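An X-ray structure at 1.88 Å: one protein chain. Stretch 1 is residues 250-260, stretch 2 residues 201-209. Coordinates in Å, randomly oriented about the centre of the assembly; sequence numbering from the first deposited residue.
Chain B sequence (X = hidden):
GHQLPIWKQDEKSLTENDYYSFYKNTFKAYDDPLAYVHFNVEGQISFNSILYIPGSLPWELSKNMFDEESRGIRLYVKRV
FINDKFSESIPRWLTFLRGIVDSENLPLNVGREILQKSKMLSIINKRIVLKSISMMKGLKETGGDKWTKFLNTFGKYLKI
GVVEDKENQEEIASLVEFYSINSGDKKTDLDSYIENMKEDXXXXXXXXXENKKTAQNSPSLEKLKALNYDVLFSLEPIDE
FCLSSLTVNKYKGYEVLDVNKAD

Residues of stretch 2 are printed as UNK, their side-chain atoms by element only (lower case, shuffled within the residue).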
ATOM      1  N   LYS B 250     -18.112   1.866   5.188  1.00 48.39           N
ATOM      2  CA  LYS B 250     -17.969   0.450   4.808  1.00 45.83           C
ATOM      3  C   LYS B 250     -16.535  -0.032   5.027  1.00 43.28           C
ATOM      4  O   LYS B 250     -15.656   0.723   5.472  1.00 42.50           O
ATOM      5  CB  LYS B 250     -18.385   0.235   3.336  1.00 46.12           C
ATOM      6  CG  LYS B 250     -19.879   0.563   2.982  1.00 47.89           C
ATOM      7  CD  LYS B 250     -20.113   0.242   1.512  1.00 47.00           C
ATOM      8  CE  LYS B 250     -21.562  -0.065   1.194  1.00 50.70           C
ATOM      9  NZ  LYS B 250     -21.667  -1.093   0.109  1.00 48.32           N
ATOM     10  N   TYR B 251     -16.304  -1.294   4.704  1.00 40.08           N
ATOM     11  CA  TYR B 251     -14.959  -1.845   4.679  1.00 37.35           C
ATOM     12  C   TYR B 251     -14.810  -2.626   3.411  1.00 36.30           C
ATOM     13  O   TYR B 251     -15.385  -3.716   3.267  1.00 34.95           O
ATOM     14  CB  TYR B 251     -14.644  -2.734   5.886  1.00 34.61           C
ATOM     15  CG  TYR B 251     -13.253  -3.358   5.776  1.00 33.38           C
ATOM     16  CD1 TYR B 251     -12.079  -2.576   5.944  1.00 29.90           C
ATOM     17  CD2 TYR B 251     -13.089  -4.705   5.457  1.00 30.97           C
ATOM     18  CE1 TYR B 251     -10.817  -3.147   5.813  1.00 25.92           C
ATOM     19  CE2 TYR B 251     -11.813  -5.281   5.329  1.00 27.26           C
ATOM     20  CZ  TYR B 251     -10.689  -4.461   5.500  1.00 27.82           C
ATOM     21  OH  TYR B 251      -9.460  -4.988   5.405  1.00 26.62           O
ATOM     22  N   LYS B 252     -14.021  -2.073   2.497  1.00 35.93           N
ATOM     23  CA  LYS B 252     -13.732  -2.687   1.211  1.00 36.57           C
ATOM     24  C   LYS B 252     -15.057  -3.053   0.538  1.00 37.78           C
ATOM     25  O   LYS B 252     -15.192  -4.112  -0.043  1.00 38.71           O
ATOM     26  CB  LYS B 252     -12.772  -3.902   1.317  1.00 36.36           C
ATOM     27  CG  LYS B 252     -11.327  -3.574   1.791  1.00 34.20           C
ATOM     28  CD  LYS B 252     -10.348  -4.757   1.649  1.00 35.54           C
ATOM     29  CE  LYS B 252      -8.973  -4.370   2.220  1.00 38.67           C
ATOM     30  NZ  LYS B 252      -8.087  -5.537   2.560  1.00 39.52           N
ATOM     31  N   GLY B 253     -16.029  -2.163   0.685  1.00 39.41           N
ATOM     32  CA  GLY B 253     -17.332  -2.246  -0.004  1.00 41.54           C
ATOM     33  C   GLY B 253     -18.411  -2.998   0.766  1.00 41.87           C
ATOM     34  O   GLY B 253     -19.555  -3.064   0.309  1.00 43.25           O
ATOM     35  N   TYR B 254     -18.037  -3.576   1.918  1.00 41.63           N
ATOM     36  CA  TYR B 254     -18.947  -4.316   2.819  1.00 40.81           C
ATOM     37  C   TYR B 254     -19.538  -3.432   3.884  1.00 40.39           C
ATOM     38  O   TYR B 254     -18.843  -2.643   4.500  1.00 40.12           O
ATOM     39  CB  TYR B 254     -18.214  -5.463   3.510  1.00 40.35           C
ATOM     40  CG  TYR B 254     -17.773  -6.519   2.555  1.00 41.56           C
ATOM     41  CD1 TYR B 254     -16.499  -6.514   2.026  1.00 42.30           C
ATOM     42  CD2 TYR B 254     -18.664  -7.499   2.126  1.00 41.59           C
ATOM     43  CE1 TYR B 254     -16.092  -7.494   1.113  1.00 43.41           C
ATOM     44  CE2 TYR B 254     -18.281  -8.481   1.231  1.00 43.94           C
ATOM     45  CZ  TYR B 254     -16.998  -8.464   0.717  1.00 44.10           C
ATOM     46  OH  TYR B 254     -16.624  -9.445  -0.171  1.00 44.17           O
ATOM     47  N   GLU B 255     -20.833  -3.578   4.106  1.00 38.82           N
ATOM     48  CA  GLU B 255     -21.468  -2.934   5.217  1.00 39.06           C
ATOM     49  C   GLU B 255     -21.102  -3.708   6.476  1.00 37.81           C
ATOM     50  O   GLU B 255     -20.868  -4.906   6.409  1.00 36.60           O
ATOM     51  CB  GLU B 255     -22.972  -2.874   4.970  1.00 40.01           C
ATOM     52  CG  GLU B 255     -23.329  -1.647   4.175  1.00 43.43           C
ATOM     53  CD  GLU B 255     -24.684  -1.742   3.554  1.00 52.29           C
ATOM     54  OE1 GLU B 255     -24.767  -1.509   2.318  1.00 55.06           O
ATOM     55  OE2 GLU B 255     -25.658  -2.059   4.297  1.00 54.32           O
ATOM     56  N   VAL B 256     -21.010  -3.008   7.602  1.00 37.00           N
ATOM     57  CA  VAL B 256     -20.619  -3.624   8.856  1.00 36.26           C
ATOM     58  C   VAL B 256     -21.716  -3.400   9.895  1.00 37.47           C
ATOM     59  O   VAL B 256     -21.883  -2.301  10.430  1.00 38.84           O
ATOM     60  CB  VAL B 256     -19.287  -3.006   9.361  1.00 36.17           C
ATOM     61  CG1 VAL B 256     -18.989  -3.497  10.755  1.00 35.58           C
ATOM     62  CG2 VAL B 256     -18.146  -3.327   8.370  1.00 33.25           C
ATOM     63  N   LEU B 257     -22.469  -4.435  10.190  1.00 38.07           N
ATOM     64  CA  LEU B 257     -23.704  -4.233  10.935  1.00 39.04           C
ATOM     65  C   LEU B 257     -23.586  -4.627  12.390  1.00 38.57           C
ATOM     66  O   LEU B 257     -23.061  -5.700  12.721  1.00 37.11           O
ATOM     67  CB  LEU B 257     -24.815  -5.040  10.252  1.00 39.67           C
ATOM     68  CG  LEU B 257     -25.630  -4.352   9.149  1.00 42.25           C
ATOM     69  CD1 LEU B 257     -24.865  -3.434   8.182  1.00 44.97           C
ATOM     70  CD2 LEU B 257     -26.410  -5.421   8.401  1.00 44.91           C
ATOM     71  N   ASP B 258     -24.072  -3.749  13.261  1.00 39.94           N
ATOM     72  CA  ASP B 258     -24.262  -4.096  14.651  1.00 42.25           C
ATOM     73  C   ASP B 258     -25.441  -5.068  14.612  1.00 44.11           C
ATOM     74  O   ASP B 258     -26.407  -4.803  13.883  1.00 45.36           O
ATOM     75  CB  ASP B 258     -24.622  -2.840  15.475  1.00 42.18           C
ATOM     76  CG  ASP B 258     -24.621  -3.094  16.985  1.00 42.47           C
ATOM     77  OD1 ASP B 258     -24.430  -2.129  17.752  1.00 43.77           O
ATOM     78  OD2 ASP B 258     -24.820  -4.242  17.426  1.00 38.83           O
ATOM     79  N   VAL B 259     -25.351  -6.168  15.362  1.00 45.53           N
ATOM     80  CA  VAL B 259     -26.407  -7.199  15.446  1.00 46.96           C
ATOM     81  C   VAL B 259     -27.700  -6.623  16.063  1.00 48.13           C
ATOM     82  O   VAL B 259     -28.755  -7.277  16.035  1.00 48.02           O
ATOM     83  CB  VAL B 259     -25.902  -8.433  16.265  1.00 47.24           C
ATOM     84  CG1 VAL B 259     -27.036  -9.252  16.866  1.00 47.79           C
ATOM     85  CG2 VAL B 259     -25.003  -9.309  15.408  1.00 46.07           C
ATOM     86  N   ASN B 260     -27.582  -5.416  16.630  1.00 49.03           N
ATOM     87  CA  ASN B 260     -28.695  -4.644  17.182  1.00 49.62           C
ATOM     88  C   ASN B 260     -28.847  -3.303  16.474  1.00 49.83           C
ATOM     89  O   ASN B 260     -29.454  -3.221  15.404  1.00 50.94           O
ATOM     90  CB  ASN B 260     -28.455  -4.399  18.670  1.00 49.81           C
ATOM     91  CG  ASN B 260     -28.080  -5.677  19.422  1.00 50.44           C
ATOM     92  OD1 ASN B 260     -28.683  -6.725  19.222  1.00 52.35           O
ATOM     93  ND2 ASN B 260     -27.096  -5.578  20.312  1.00 50.95           N
ATOM     94  N   UNK B 201     -24.069 -14.504   2.213  1.00 42.25           N
ATOM     95  CA  UNK B 201     -23.769 -13.523   3.283  1.00 40.49           C
ATOM     96  C   UNK B 201     -23.199 -12.310   2.620  1.00 40.90           C
ATOM     97  O   UNK B 201     -22.239 -12.424   1.872  1.00 41.56           O
ATOM     98  c   UNK B 201     -22.486 -13.008   5.441  1.00 38.39           C
ATOM     99  o   UNK B 201     -21.019 -14.612   6.428  1.00 32.95           O
ATOM    100  c   UNK B 201     -21.464 -13.482   6.466  1.00 37.50           C
ATOM    101  n   UNK B 201     -21.074 -12.592   7.377  1.00 31.63           N
ATOM    102  c   UNK B 201     -22.737 -14.037   4.290  1.00 41.08           C
ATOM    103  N   UNK B 202     -23.800 -11.160   2.882  1.00 40.90           N
ATOM    104  CA  UNK B 202     -23.379  -9.910   2.232  1.00 41.51           C
ATOM    105  C   UNK B 202     -22.681  -8.926   3.182  1.00 41.17           C
ATOM    106  O   UNK B 202     -22.017  -7.997   2.727  1.00 42.04           O
ATOM    107  c   UNK B 202     -25.686  -8.656   2.419  1.00 43.67           C
ATOM    108  c   UNK B 202     -28.006  -9.199   3.518  1.00 46.50           C
ATOM    109  c   UNK B 202     -26.789  -9.729   2.728  1.00 44.76           C
ATOM    110  n   UNK B 202     -27.677  -8.527   4.836  1.00 49.82           N
ATOM    111  c   UNK B 202     -24.567  -9.222   1.516  1.00 42.14           C
ATOM    112  N   UNK B 203     -22.809  -9.155   4.489  1.00 40.11           N
ATOM    113  CA  UNK B 203     -22.454  -8.138   5.506  1.00 40.32           C
ATOM    114  C   UNK B 203     -21.458  -8.690   6.479  1.00 37.70           C
ATOM    115  O   UNK B 203     -21.421  -9.901   6.696  1.00 36.60           O
ATOM    116  s   UNK B 203     -24.883  -6.749   5.588  1.00 47.54           S
ATOM    117  c   UNK B 203     -23.678  -7.773   6.357  1.00 40.49           C
ATOM    118  N   UNK B 204     -20.710  -7.786   7.127  1.00 34.96           N
ATOM    119  CA  UNK B 204     -19.845  -8.182   8.233  1.00 33.18           C
ATOM    120  C   UNK B 204     -20.640  -7.810   9.452  1.00 32.88           C
ATOM    121  O   UNK B 204     -21.064  -6.657   9.575  1.00 32.98           O
ATOM    122  c   UNK B 204     -16.649  -6.530   6.667  1.00 31.96           C
ATOM    123  c   UNK B 204     -18.485  -7.366   8.220  1.00 32.58           C
ATOM    124  c   UNK B 204     -17.633  -7.669   9.437  1.00 31.45           C
ATOM    125  c   UNK B 204     -17.689  -7.630   6.936  1.00 31.71           C
ATOM    126  N   UNK B 205     -20.831  -8.754  10.374  1.00 32.73           N
ATOM    127  CA  UNK B 205     -21.627  -8.463  11.574  1.00 33.11           C
ATOM    128  C   UNK B 205     -20.743  -8.310  12.764  1.00 32.75           C
ATOM    129  O   UNK B 205     -19.726  -8.955  12.825  1.00 31.28           O
ATOM    130  c   UNK B 205     -25.749  -8.959   9.715  1.00 40.15           C
ATOM    131  c   UNK B 205     -25.534  -9.823   8.644  1.00 38.98           C
ATOM    132  c   UNK B 205     -24.812  -8.892  10.741  1.00 39.19           C
ATOM    133  c   UNK B 205     -22.655  -9.574  11.846  1.00 34.98           C
ATOM    134  c   UNK B 205     -23.663  -9.683  10.729  1.00 35.77           C
ATOM    135  o   UNK B 205     -26.473  -9.843   7.641  1.00 39.21           O
ATOM    136  c   UNK B 205     -23.444 -10.542   9.626  1.00 37.03           C
ATOM    137  c   UNK B 205     -24.381 -10.614   8.572  1.00 37.51           C
ATOM    138  N   UNK B 206     -21.144  -7.461  13.708  1.00 33.44           N
ATOM    139  CA  UNK B 206     -20.539  -7.451  15.034  1.00 35.65           C
ATOM    140  C   UNK B 206     -21.555  -7.269  16.159  1.00 37.03           C
ATOM    141  O   UNK B 206     -22.670  -6.863  15.913  1.00 37.78           O
ATOM    142  c   UNK B 206     -19.939  -4.965  15.269  1.00 34.64           C
ATOM    143  c   UNK B 206     -20.489  -3.082  16.676  1.00 34.90           C
ATOM    144  c   UNK B 206     -19.444  -6.374  15.126  1.00 36.05           C
ATOM    145  c   UNK B 206     -20.059  -4.383  16.533  1.00 35.78           C
ATOM    146  c   UNK B 206     -20.240  -4.202  14.154  1.00 34.24           C
ATOM    147  o   UNK B 206     -21.221  -1.057  15.713  1.00 39.83           O
ATOM    148  c   UNK B 206     -20.691  -2.888  14.292  1.00 37.79           C
ATOM    149  c   UNK B 206     -20.804  -2.351  15.565  1.00 35.77           C
ATOM    150  N   UNK B 207     -21.139  -7.555  17.387  1.00 39.29           N
ATOM    151  CA  UNK B 207     -22.027  -7.444  18.570  1.00 41.76           C
ATOM    152  C   UNK B 207     -21.315  -6.944  19.838  1.00 43.40           C
ATOM    153  O   UNK B 207     -20.356  -7.576  20.311  1.00 43.46           O
ATOM    154  c   UNK B 207     -22.763  -8.788  18.869  1.00 40.83           C
ATOM    155  c   UNK B 207     -21.782  -9.968  19.144  1.00 41.13           C
ATOM    156  c   UNK B 207     -23.749  -8.630  20.041  1.00 42.91           C
ATOM    157  c   UNK B 207     -24.878  -9.667  20.030  1.00 40.16           C
ATOM    158  N   UNK B 208     -21.803  -5.825  20.390  1.00 46.08           N
ATOM    159  CA  UNK B 208     -21.367  -5.376  21.726  1.00 48.75           C
ATOM    160  C   UNK B 208     -21.396  -6.524  22.748  1.00 50.26           C
ATOM    161  O   UNK B 208     -22.462  -7.111  23.037  1.00 51.04           O
ATOM    162  c   UNK B 208     -22.219  -4.203  22.222  1.00 48.77           C
ATOM    163  o   UNK B 208     -22.073  -3.055  21.391  1.00 50.34           O
ATOM    164  N   UNK B 209     -20.216  -6.856  23.267  1.00 51.82           N
ATOM    165  CA  UNK B 209     -20.048  -7.894  24.265  1.00 53.84           C
ATOM    166  C   UNK B 209     -19.457  -7.305  25.533  1.00 56.12           C
ATOM    167  O   UNK B 209     -18.992  -6.150  25.547  1.00 56.14           O
TER
HETATM  168  O   HOH W   1     -22.341  -5.466   2.294  1.00 38.48           O
HETATM  169  O   HOH W   2     -24.309  -5.186  19.885  1.00 42.03           O

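Position 201 carries three carbons in a row, the third bearing one oxygen and one nitrogen, a primary amide, and it stays out of reach of stretch 1. It is Gln-201. Its NE2 donates to the backbone O of position 203 at 2.8 Å.

Position 202 has four carbons in a row ending in nitrogen, and none of them comes within 4.5 Å of stretch 1. It is Lys-202. Its backbone does the work here: Lys-202 O lies 3.4 Å from Tyr-254 CD2, at the ring edge, and water 1 links Lys-202 O to Glu-255 N (2.6 and 3.0 Å).

Position 203 has one carbon and then a sulfur, 3.5 Å from Leu-257 CD2. It is Cys-203, a buried residue.

Position 204 has four carbons, forked at the first, with one arm two carbons long. The carbon ending that arm meets Tyr-254 CB at 3.7 Å, Val-256 CG2 at 3.9 Å and Tyr-251 CD2 at 4.2 Å, so one methyl touches both the turn and the strand that follows it. This is Ile-204.

Position 205 has one carbon leading to a six-carbon ring that bears an oxygen, and a ring carbon lies 3.8 Å from Leu-257 CD2, on the same sheet face. It is Tyr-205. A weak bond from Lys-202 NZ reaches Tyr-205 OH at 3.3 Å.

Position 206 repeats that composition, but its ring lies with Val-256 and Asp-258. It is Tyr-206. With chi1 in p, its ring presents a face to Asp-258 CA, 4.0 Å from the ring centroid in a CH-pi contact, while Val-256 CG1 approaches Tyr-206 CD2 at 3.7 Å.

Position 207 again shows four carbons forked at the first; the end of the longer arm packs on Val-259 CG1 at 3.9 Å. It is Ile-207.

Position 208 has one carbon and an oxygen, the oxygen 4.4 Å from Asp-258 OD1: Ser-208. Water 2 accepts from Ser-208 N at 2.6 Å and donates to Asp-258 OD2 at 2.7 Å.

Position 209 has no side-chain atoms and no contact with stretch 1: Gly-209.

The contact is a parallel pairing zipped by four backbone bonds. Ile-204 uses both its polar backbone atoms, N to Glu-255 O (3.0 Å) and O from Leu-257 N (2.7 Å); Tyr-206 does likewise, N to Leu-257 O and O from Val-259 N, both 2.8 Å. Side chains alternate: Ile-204 and Tyr-206 pack with Val-256 and Asp-258 on one face, Tyr-205 with Leu-257 on the other. Backbone bonds accompany the register, apolar packing occurs on both faces, and a water joins the stretches near each end.

Stretch 2 (201-209) QKCIYYISG
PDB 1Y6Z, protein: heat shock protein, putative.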